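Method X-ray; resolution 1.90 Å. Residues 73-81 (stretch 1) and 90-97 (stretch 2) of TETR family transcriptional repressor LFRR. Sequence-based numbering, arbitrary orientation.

Stretch 1 73-81: AAIERADPT
Stretch 2 90-97: RRVVESQL

The two residues that follow helix 73-77 are both hydrogen-bonded through their carbonyls to one arginine of helix 90-97. Arg-91 (chi1 to chi3 m, t, m; chi4 -85°) offers its guanidinium edge to two successive carbonyls: NE donates to Ala-78 O at 2.9 Å, nearly linear at 172°, and NH2 to Asp-79 O at 3.0 Å and 156°. Both acceptors lie near the guanidinium plane. After helix 73-77, Ala-78 has phi/psi -79/2, its N only weakly bonded to Ala-74 O (3.1 Å) and Ile-75 O (3.3 Å); Asp-79 then turns to 43/60. Asp-79 is modelled only to CB.

Helix 90-97 runs roughly antiparallel to the first, at 149°, with the axes 8.6 Å apart at closest approach. In the register, CA atoms are 5.4 Å apart for Ala-74 and Ser-95, and 5.6 Å for Ala-78 and Arg-91. Ala-74 CB lies 3.9 Å from Ser-95 CB. Ser-95 (chi1 p) turns its hydroxyl back to its own helix, OG donating to Val-92 O at 2.7 Å, and accepts from Gln-96 NE2 at 3.2 Å. Gln-96 (m, m, chi3 -60°) NE2 also lies 3.1 Å from Ile-75 CG1 (Ile-75 m, t), a close contact and not a hydrogen bond. Val-92 (t) completes an apolar patch, CG2 lying 4.2 Å from Ala-78 CB and 4.0 Å from Pro-80 CB.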

# COMPACT_ATOMS: atom_id res chain seq x y z
N ALA B 73 -19.65 4.96 -2.90
CA ALA B 73 -20.93 5.18 -2.24
C ALA B 73 -20.70 5.87 -0.90
O ALA B 73 -21.49 6.72 -0.48
CB ALA B 73 -21.67 3.87 -2.05
N ALA B 74 -19.60 5.51 -0.23
CA ALA B 74 -19.32 6.06 1.10
C ALA B 74 -18.97 7.55 1.05
O ALA B 74 -19.38 8.32 1.91
CB ALA B 74 -18.23 5.27 1.78
N ILE B 75 -18.20 7.95 0.05
CA ILE B 75 -17.85 9.36 -0.11
C ILE B 75 -19.11 10.18 -0.35
O ILE B 75 -19.27 11.29 0.18
CB ILE B 75 -16.93 9.57 -1.31
CG1 ILE B 75 -15.71 8.66 -1.20
CG2 ILE B 75 -16.50 11.03 -1.38
CD1 ILE B 75 -14.77 8.77 -2.38
N GLU B 76 -20.01 9.62 -1.14
CA GLU B 76 -21.29 10.24 -1.44
C GLU B 76 -22.12 10.40 -0.16
O GLU B 76 -22.72 11.45 0.09
CB GLU B 76 -22.01 9.36 -2.47
CG GLU B 76 -23.32 9.88 -3.01
CD GLU B 76 -23.81 9.02 -4.17
OE1 GLU B 76 -23.24 7.93 -4.41
OE2 GLU B 76 -24.76 9.44 -4.86
N ARG B 77 -22.17 9.33 0.63
CA ARG B 77 -22.98 9.27 1.85
C ARG B 77 -22.47 10.26 2.91
O ARG B 77 -23.21 10.66 3.80
CB ARG B 77 -22.96 7.84 2.40
CG ARG B 77 -23.92 7.55 3.54
CD ARG B 77 -23.94 6.05 3.86
NE ARG B 77 -24.33 5.24 2.71
CZ ARG B 77 -23.50 4.45 2.02
NH1 ARG B 77 -22.22 4.35 2.36
NH2 ARG B 77 -23.97 3.76 0.99
N ALA B 78 -21.21 10.66 2.79
CA ALA B 78 -20.61 11.58 3.74
C ALA B 78 -21.00 13.04 3.50
O ALA B 78 -20.53 13.94 4.21
CB ALA B 78 -19.09 11.43 3.73
N ASP B 79 -21.85 13.29 2.50
CA ASP B 79 -22.26 14.65 2.14
C ASP B 79 -21.05 15.59 2.16
O ASP B 79 -21.02 16.58 2.90
CB ASP B 79 -23.34 15.16 3.10
N PRO B 80 -20.06 15.30 1.32
CA PRO B 80 -18.72 15.89 1.42
C PRO B 80 -18.71 17.40 1.26
O PRO B 80 -17.69 18.01 1.54
CB PRO B 80 -17.96 15.26 0.24
CG PRO B 80 -18.84 14.17 -0.28
CD PRO B 80 -20.23 14.56 0.06
N THR B 81 -19.80 18.01 0.81
CA THR B 81 -19.79 19.45 0.59
C THR B 81 -20.67 20.21 1.58
O THR B 81 -20.80 21.43 1.48
CB THR B 81 -20.22 19.79 -0.85
OG1 THR B 81 -21.50 19.22 -1.11
CG2 THR B 81 -19.21 19.21 -1.84
N ARG B 90 -13.49 15.34 7.83
CA ARG B 90 -13.52 14.28 8.84
C ARG B 90 -14.54 13.19 8.48
O ARG B 90 -14.24 12.00 8.59
CB ARG B 90 -13.81 14.84 10.23
CG ARG B 90 -13.98 13.75 11.28
CD ARG B 90 -14.11 14.33 12.68
NE ARG B 90 -12.83 14.84 13.14
CZ ARG B 90 -12.02 14.18 13.96
NH1 ARG B 90 -12.39 13.00 14.43
NH2 ARG B 90 -10.86 14.71 14.30
N ARG B 91 -15.73 13.58 8.04
CA ARG B 91 -16.73 12.60 7.62
C ARG B 91 -16.22 11.73 6.47
O ARG B 91 -16.45 10.52 6.44
CB ARG B 91 -18.04 13.29 7.23
CG ARG B 91 -18.78 13.94 8.39
CD ARG B 91 -20.22 14.23 8.03
NE ARG B 91 -20.35 15.08 6.85
CZ ARG B 91 -20.29 16.41 6.89
NH1 ARG B 91 -20.10 17.03 8.05
NH2 ARG B 91 -20.43 17.14 5.78
N VAL B 92 -15.51 12.34 5.53
CA VAL B 92 -14.95 11.60 4.41
C VAL B 92 -13.92 10.58 4.87
O VAL B 92 -13.95 9.42 4.44
CB VAL B 92 -14.34 12.55 3.35
CG1 VAL B 92 -13.45 11.78 2.38
CG2 VAL B 92 -15.48 13.29 2.62
N VAL B 93 -13.00 11.01 5.74
CA VAL B 93 -12.02 10.11 6.33
C VAL B 93 -12.71 8.93 7.03
O VAL B 93 -12.34 7.77 6.81
CB VAL B 93 -11.09 10.84 7.33
CG1 VAL B 93 -10.22 9.83 8.07
CG2 VAL B 93 -10.21 11.88 6.60
N GLU B 94 -13.69 9.23 7.87
CA GLU B 94 -14.42 8.17 8.56
C GLU B 94 -15.06 7.20 7.59
O GLU B 94 -14.96 5.98 7.76
CB GLU B 94 -15.51 8.76 9.47
CG GLU B 94 -14.94 9.48 10.67
CD GLU B 94 -15.95 10.35 11.37
OE1 GLU B 94 -17.00 10.66 10.77
OE2 GLU B 94 -15.70 10.74 12.53
N SER B 95 -15.71 7.75 6.57
CA SER B 95 -16.41 6.94 5.57
C SER B 95 -15.48 5.92 4.93
O SER B 95 -15.87 4.77 4.75
CB SER B 95 -17.07 7.84 4.50
OG SER B 95 -16.15 8.26 3.49
N GLN B 96 -14.25 6.33 4.62
CA GLN B 96 -13.26 5.41 4.05
C GLN B 96 -12.61 4.48 5.08
O GLN B 96 -12.33 3.32 4.78
CB GLN B 96 -12.18 6.18 3.27
CG GLN B 96 -12.77 7.10 2.21
CD GLN B 96 -13.56 6.35 1.14
OE1 GLN B 96 -13.01 5.50 0.44
NE2 GLN B 96 -14.84 6.67 1.00
N LEU B 97 -12.35 4.98 6.28
CA LEU B 97 -11.79 4.12 7.32
C LEU B 97 -12.74 2.94 7.59
O LEU B 97 -12.30 1.81 7.83
CB LEU B 97 -11.53 4.90 8.61
CG LEU B 97 -10.66 4.21 9.67
CD1 LEU B 97 -9.24 3.93 9.18
CD2 LEU B 97 -10.65 5.02 10.99